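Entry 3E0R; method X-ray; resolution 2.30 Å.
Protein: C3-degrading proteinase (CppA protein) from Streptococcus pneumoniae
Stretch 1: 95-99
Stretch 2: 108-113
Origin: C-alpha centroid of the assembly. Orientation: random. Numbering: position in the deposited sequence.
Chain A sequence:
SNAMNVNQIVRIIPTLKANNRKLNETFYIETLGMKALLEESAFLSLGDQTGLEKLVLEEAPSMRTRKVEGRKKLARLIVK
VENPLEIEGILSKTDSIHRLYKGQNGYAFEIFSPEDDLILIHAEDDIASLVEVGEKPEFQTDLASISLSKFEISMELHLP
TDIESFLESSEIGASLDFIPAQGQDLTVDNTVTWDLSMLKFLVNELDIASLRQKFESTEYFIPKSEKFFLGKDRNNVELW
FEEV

Stretch 1 (95-99) DSIHR
Stretch 2 108-113: AFEIFS

Residues 108-112 form a strand; Ser96 to His98 are irregular, and only Arg99 (-165/144°) pairs with it as strand. The direction from CA of Ser96 to CA of Arg99 lies 120° from that of CA of Ala108 to CA of Phe112. Arg99 and Glu110 make an antiparallel hydrogen-bonded pair, CA-CA 5.1 Å: Glu110 N donates to Arg99 O (2.8 Å, 164°) and Arg99 N to Glu110 O (3.2 Å, 150°). His98, at -85/-37°, also turns its N to Glu110 O (2.7 Å, 144°), so one carbonyl accepts two consecutive amides; His98 CA lies 4.6 Å from Ile111 CA.

Arg99 (t, t, m, chi4 -86°) and Glu110 (m, t, chi3 -32°) project from the same sheet face, bringing opposite charges together: Arg99 NE to Glu110 OE1 is a long salt bridge at 4.0 Å, beyond hydrogen-bonding distance. His98 points toward the strand, chi1 t and chi2 73°, offering its pi face to the partly positive C-H edge of Phe112 (m, chi2 -84°): centroids 4.9 Å apart, planes at 84°, His98 CE1 to Phe112 CE2 3.7 Å.

Ile97 (-65/156°; p, t) sets CG2 3.8 Å from CD1 of Phe109 (p, chi2 94°), carbons in van der Waals contact. Ile111 (t, t) brings CG1 within 3.8 Å of Ser96 O. Beyond the direct pairing, a water bridges the backbones, accepting from Phe112 N (3.0 Å) and donating weakly to Ser96 O (3.5 Å).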

# COMPACT_ATOMS: atom_id res chain seq x y z
N ASP A 95 15.14 -12.35 -10.67
CA ASP A 95 15.75 -11.84 -11.90
C ASP A 95 15.18 -10.47 -12.34
O ASP A 95 15.85 -9.77 -13.09
CB ASP A 95 15.61 -12.90 -13.02
CG ASP A 95 16.33 -14.22 -12.67
OD1 ASP A 95 17.29 -14.17 -11.89
OD2 ASP A 95 15.94 -15.32 -13.16
N SER A 96 14.02 -10.05 -11.82
CA SER A 96 13.16 -9.08 -12.56
C SER A 96 12.88 -7.68 -11.97
O SER A 96 11.81 -7.08 -12.24
CB SER A 96 11.79 -9.73 -12.85
OG SER A 96 11.19 -9.13 -13.98
N ILE A 97 13.82 -7.14 -11.21
CA ILE A 97 13.61 -5.82 -10.61
C ILE A 97 13.51 -4.74 -11.73
O ILE A 97 13.96 -4.95 -12.85
CB ILE A 97 14.66 -5.51 -9.51
CG1 ILE A 97 16.02 -5.13 -10.11
CG2 ILE A 97 14.79 -6.74 -8.58
CD1 ILE A 97 17.06 -4.75 -9.06
N HIS A 98 12.84 -3.62 -11.43
CA HIS A 98 12.73 -2.52 -12.41
C HIS A 98 13.96 -1.60 -12.33
O HIS A 98 14.40 -1.11 -13.33
CB HIS A 98 11.45 -1.70 -12.19
CG HIS A 98 11.27 -0.57 -13.16
ND1 HIS A 98 10.93 -0.76 -14.49
CD2 HIS A 98 11.37 0.77 -12.99
CE1 HIS A 98 10.84 0.41 -15.10
NE2 HIS A 98 11.11 1.36 -14.22
N ARG A 99 14.48 -1.36 -11.12
CA ARG A 99 15.58 -0.41 -10.91
C ARG A 99 16.21 -0.62 -9.54
O ARG A 99 15.49 -0.95 -8.58
CB ARG A 99 15.02 0.99 -10.96
CG ARG A 99 16.01 2.04 -11.32
CD ARG A 99 15.26 3.38 -11.46
NE ARG A 99 14.27 3.37 -12.53
CZ ARG A 99 14.54 3.64 -13.79
NH1 ARG A 99 15.77 3.95 -14.17
NH2 ARG A 99 13.57 3.60 -14.68
N ALA A 108 18.36 -0.89 -2.29
CA ALA A 108 16.92 -0.68 -2.37
C ALA A 108 16.56 -0.98 -3.81
O ALA A 108 17.44 -0.98 -4.68
CB ALA A 108 16.58 0.73 -2.01
N PHE A 109 15.29 -1.26 -4.06
CA PHE A 109 14.89 -1.42 -5.46
C PHE A 109 13.46 -1.05 -5.70
O PHE A 109 12.68 -0.93 -4.78
CB PHE A 109 15.23 -2.84 -6.00
CG PHE A 109 14.43 -3.92 -5.39
CD1 PHE A 109 13.26 -4.35 -6.00
CD2 PHE A 109 14.84 -4.51 -4.17
CE1 PHE A 109 12.49 -5.34 -5.43
CE2 PHE A 109 14.08 -5.50 -3.58
CZ PHE A 109 12.89 -5.92 -4.22
N GLU A 110 13.16 -0.84 -6.98
CA GLU A 110 11.82 -0.75 -7.48
C GLU A 110 11.49 -1.95 -8.39
O GLU A 110 12.33 -2.50 -9.02
CB GLU A 110 11.64 0.51 -8.25
CG GLU A 110 11.40 1.71 -7.39
CD GLU A 110 11.44 2.98 -8.20
OE1 GLU A 110 12.19 3.00 -9.18
OE2 GLU A 110 10.72 3.93 -7.86
N ILE A 111 10.23 -2.33 -8.36
CA ILE A 111 9.68 -3.41 -9.14
C ILE A 111 8.18 -3.10 -9.37
O ILE A 111 7.56 -2.51 -8.52
CB ILE A 111 9.92 -4.73 -8.40
CG1 ILE A 111 9.74 -5.92 -9.33
CG2 ILE A 111 9.03 -4.85 -7.18
CD1 ILE A 111 10.26 -7.21 -8.75
N PHE A 112 7.63 -3.47 -10.53
CA PHE A 112 6.21 -3.39 -10.82
C PHE A 112 5.48 -4.70 -10.44
O PHE A 112 5.96 -5.85 -10.62
CB PHE A 112 5.97 -3.07 -12.31
CG PHE A 112 6.14 -1.58 -12.68
CD1 PHE A 112 5.10 -0.66 -12.50
CD2 PHE A 112 7.32 -1.10 -13.24
CE1 PHE A 112 5.27 0.71 -12.85
CE2 PHE A 112 7.46 0.26 -13.58
CZ PHE A 112 6.45 1.15 -13.38
N SER A 113 4.30 -4.53 -9.89
CA SER A 113 3.44 -5.63 -9.55
C SER A 113 2.64 -6.02 -10.83
O SER A 113 2.58 -5.24 -11.79
CB SER A 113 2.48 -5.19 -8.44
OG SER A 113 1.32 -4.65 -9.04
O HOH W 1 9.53 -4.48 -12.65